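Side-chain contact in transcriptional regulator, MarR/EmrR family (Clostridium acetobutylicum, PDB 3JW4), which probably binds DNA as a transcription factor of the MarR family, through a winged helix-turn-helix domain: residues 49-54 / 106-111. Numbering follows the deposited sequence.
Sequences YIYENQ and KGAALV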
ATOM      1  N   TYR B  49      -7.401  11.055 -14.180  1.00 20.25           N
ATOM      2  CA  TYR B  49      -8.725  11.386 -13.657  1.00 20.60           C
ATOM      3  C   TYR B  49      -9.183  12.696 -14.301  1.00 19.92           C
ATOM      4  O   TYR B  49     -10.323  12.828 -14.740  1.00 19.25           O
ATOM      5  CB  TYR B  49      -8.685  11.531 -12.118  1.00 21.72           C
ATOM      6  CG  TYR B  49     -10.039  11.828 -11.524  1.00 24.99           C
ATOM      7  CD1 TYR B  49     -10.970  10.793 -11.327  1.00 29.00           C
ATOM      8  CD2 TYR B  49     -10.434  13.129 -11.248  1.00 27.33           C
ATOM      9  CE1 TYR B  49     -12.255  11.051 -10.827  1.00 32.37           C
ATOM     10  CE2 TYR B  49     -11.736  13.407 -10.740  1.00 31.69           C
ATOM     11  CZ  TYR B  49     -12.627  12.357 -10.534  1.00 33.13           C
ATOM     12  OH  TYR B  49     -13.883  12.593 -10.033  1.00 34.15           O
ATOM     13  N   ILE B  50      -8.275  13.663 -14.398  1.00 19.27           N
ATOM     14  CA  ILE B  50      -8.625  14.922 -15.009  1.00 18.75           C
ATOM     15  C   ILE B  50      -8.994  14.706 -16.476  1.00 18.89           C
ATOM     16  O   ILE B  50     -10.032  15.153 -16.921  1.00 17.40           O
ATOM     17  CB  ILE B  50      -7.532  15.971 -14.906  1.00 19.19           C
ATOM     18  CG1 ILE B  50      -7.203  16.327 -13.458  1.00 18.07           C
ATOM     19  CG2 ILE B  50      -7.949  17.211 -15.637  1.00 17.70           C
ATOM     20  CD1 ILE B  50      -5.882  17.077 -13.317  1.00 14.79           C
ATOM     21  N   TYR B  51      -8.162  13.993 -17.216  1.00 19.09           N
ATOM     22  CA  TYR B  51      -8.435  13.725 -18.617  1.00 19.88           C
ATOM     23  C   TYR B  51      -9.820  13.059 -18.816  1.00 20.15           C
ATOM     24  O   TYR B  51     -10.576  13.453 -19.678  1.00 18.08           O
ATOM     25  CB  TYR B  51      -7.350  12.826 -19.206  1.00 21.37           C
ATOM     26  CG  TYR B  51      -7.433  12.646 -20.712  1.00 23.74           C
ATOM     27  CD1 TYR B  51      -7.342  13.732 -21.541  1.00 27.45           C
ATOM     28  CD2 TYR B  51      -7.590  11.391 -21.290  1.00 29.41           C
ATOM     29  CE1 TYR B  51      -7.408  13.608 -22.897  1.00 30.09           C
ATOM     30  CE2 TYR B  51      -7.657  11.249 -22.684  1.00 31.73           C
ATOM     31  CZ  TYR B  51      -7.559  12.387 -23.476  1.00 32.53           C
ATOM     32  OH  TYR B  51      -7.617  12.371 -24.851  1.00 35.83           O
ATOM     33  N   GLU B  52     -10.139  12.079 -17.982  1.00 20.21           N
ATOM     34  CA  GLU B  52     -11.402  11.338 -18.104  1.00 21.43           C
ATOM     35  C   GLU B  52     -12.647  12.160 -17.765  1.00 20.21           C
ATOM     36  O   GLU B  52     -13.672  11.935 -18.341  1.00 19.55           O
ATOM     37  CB  GLU B  52     -11.384  10.119 -17.189  1.00 21.91           C
ATOM     38  CG  GLU B  52     -10.412   9.077 -17.620  1.00 27.41           C
ATOM     39  CD  GLU B  52     -11.054   7.843 -18.258  1.00 34.08           C
ATOM     40  OE1 GLU B  52     -10.457   6.749 -18.087  1.00 37.03           O
ATOM     41  OE2 GLU B  52     -12.126   7.960 -18.925  1.00 37.71           O
ATOM     42  N   ASN B  53     -12.541  13.116 -16.842  1.00 19.63           N
ATOM     43  CA  ASN B  53     -13.706  13.791 -16.295  1.00 19.42           C
ATOM     44  C   ASN B  53     -13.780  15.270 -16.590  1.00 18.74           C
ATOM     45  O   ASN B  53     -14.724  15.922 -16.157  1.00 18.89           O
ATOM     46  CB  ASN B  53     -13.754  13.574 -14.785  1.00 19.69           C
ATOM     47  CG  ASN B  53     -13.877  12.111 -14.418  1.00 22.38           C
ATOM     48  OD1 ASN B  53     -14.949  11.528 -14.539  1.00 27.24           O
ATOM     49  ND2 ASN B  53     -12.779  11.508 -13.971  1.00 23.95           N
ATOM     50  N   GLN B  54     -12.815  15.810 -17.337  1.00 17.72           N
ATOM     51  CA  GLN B  54     -12.729  17.256 -17.549  1.00 16.70           C
ATOM     52  C   GLN B  54     -13.978  17.871 -18.208  1.00 16.66           C
ATOM     53  O   GLN B  54     -14.298  19.034 -17.953  1.00 15.21           O
ATOM     54  CB  GLN B  54     -11.464  17.648 -18.343  1.00 16.48           C
ATOM     55  CG  GLN B  54     -11.361  17.085 -19.752  1.00 15.52           C
ATOM     56  CD  GLN B  54     -10.008  17.313 -20.427  1.00 19.44           C
ATOM     57  OE1 GLN B  54      -9.052  17.710 -19.807  1.00 19.83           O
ATOM     58  NE2 GLN B  54      -9.932  17.013 -21.712  1.00 21.82           N
ATOM     59  N   LYS B 106       0.107  18.240 -24.369  1.00 11.53           N
ATOM     60  CA  LYS B 106       1.283  17.604 -23.786  1.00 13.40           C
ATOM     61  C   LYS B 106       0.901  16.640 -22.625  1.00 13.20           C
ATOM     62  O   LYS B 106       1.496  15.575 -22.426  1.00 13.01           O
ATOM     63  CB  LYS B 106       2.219  18.690 -23.277  1.00 13.75           C
ATOM     64  CG  LYS B 106       3.550  18.226 -22.685  1.00 15.21           C
ATOM     65  CD  LYS B 106       4.332  19.472 -22.214  1.00 16.22           C
ATOM     66  CE  LYS B 106       5.626  19.151 -21.606  1.00 18.04           C
ATOM     67  NZ  LYS B 106       6.348  20.400 -21.261  1.00 16.11           N
ATOM     68  N   GLY B 107      -0.105  17.022 -21.876  1.00 14.12           N
ATOM     69  CA  GLY B 107      -0.591  16.197 -20.755  1.00 14.35           C
ATOM     70  C   GLY B 107      -1.381  14.984 -21.244  1.00 14.33           C
ATOM     71  O   GLY B 107      -1.243  13.897 -20.674  1.00 14.32           O
ATOM     72  N   ALA B 108      -2.178  15.152 -22.308  1.00 14.01           N
ATOM     73  CA  ALA B 108      -2.873  14.008 -22.929  1.00 13.91           C
ATOM     74  C   ALA B 108      -1.862  12.963 -23.444  1.00 13.65           C
ATOM     75  O   ALA B 108      -2.042  11.766 -23.220  1.00 13.60           O
ATOM     76  CB  ALA B 108      -3.869  14.481 -24.054  1.00 13.33           C
ATOM     77  N   ALA B 109      -0.787  13.402 -24.098  1.00 13.79           N
ATOM     78  CA  ALA B 109       0.297  12.493 -24.519  1.00 13.98           C
ATOM     79  C   ALA B 109       0.915  11.767 -23.307  1.00 15.24           C
ATOM     80  O   ALA B 109       1.132  10.557 -23.352  1.00 15.61           O
ATOM     81  CB  ALA B 109       1.394  13.257 -25.330  1.00 13.92           C
ATOM     82  N   LEU B 110       1.137  12.485 -22.210  1.00 15.82           N
ATOM     83  CA  LEU B 110       1.683  11.894 -20.983  1.00 17.55           C
ATOM     84  C   LEU B 110       0.729  10.871 -20.307  1.00 17.65           C
ATOM     85  O   LEU B 110       1.195   9.862 -19.792  1.00 17.23           O
ATOM     86  CB  LEU B 110       2.017  12.997 -19.991  1.00 18.42           C
ATOM     87  CG  LEU B 110       2.739  12.709 -18.677  1.00 20.37           C
ATOM     88  CD1 LEU B 110       4.186  12.648 -18.885  1.00 21.89           C
ATOM     89  CD2 LEU B 110       2.391  13.800 -17.649  1.00 22.47           C
ATOM     90  N   VAL B 111      -0.581  11.146 -20.306  1.00 17.61           N
ATOM     91  CA  VAL B 111      -1.575  10.211 -19.792  1.00 18.06           C
ATOM     92  C   VAL B 111      -1.393   8.861 -20.491  1.00 17.34           C
ATOM     93  O   VAL B 111      -1.416   7.820 -19.872  1.00 16.21           O
ATOM     94  CB  VAL B 111      -3.014  10.712 -20.060  1.00 18.78           C
ATOM     95  CG1 VAL B 111      -3.999   9.527 -20.124  1.00 19.64           C
ATOM     96  CG2 VAL B 111      -3.454  11.721 -18.996  1.00 21.46           C
TER
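Y51 meets A108 and V111 through purely apolar contacts, one aromatic side chain of helix 41-53 lying against two aliphatic residues one turn apart on helix 105-126. On the ring, CE1 of Y51 does the touching, 3.8 Å from CB of A108. Nearer the backbone, CB of Y51 sits 4.1 Å from CG2 of V111. CB of A108 and CG1 of V111 both lie obliquely to the ring. With CG of Y51 anti to the backbone N (chi1 -172°), the ring is carried across helix 105-126, from beside V111 at its CB end to A108 at CE1. The helices come close here, 7.0 Å between CA of Y51 and CA of A108, as the small side chain of A108 permits.

Polar interactions occur in two separate places. At the far end of the phenol, the hydroxyl of Y51 and the side-chain amide nitrogen of Q54 both hydrogen-bond to a bound glycerol, probably from the crystallisation liquor, while OE1 of Q54 accepts from the backbone N of V103. On the part of helix 41-53 turned away from 106-111, ND2 of N53 returns to the carbonyl O of Y49 at 2.9 Å, and that oxygen also accepts from the backbone N of N53.

Within the marR-type domain, the contact packs helix 41-53 on helix 105-126, which follows the hairpin 87-90/100-103, the wing of this fold; I47 and V103 lie alongside, touching V111 and Y51 respectively. With no hydrogen bond or salt bridge across it, this is a small, partly buried van der Waals contact: V111 is the buried member, Y51 covers A108 and V111 from the more exposed side, and its hydroxyl points past the apolar contact to a polar partner, here a glycerol.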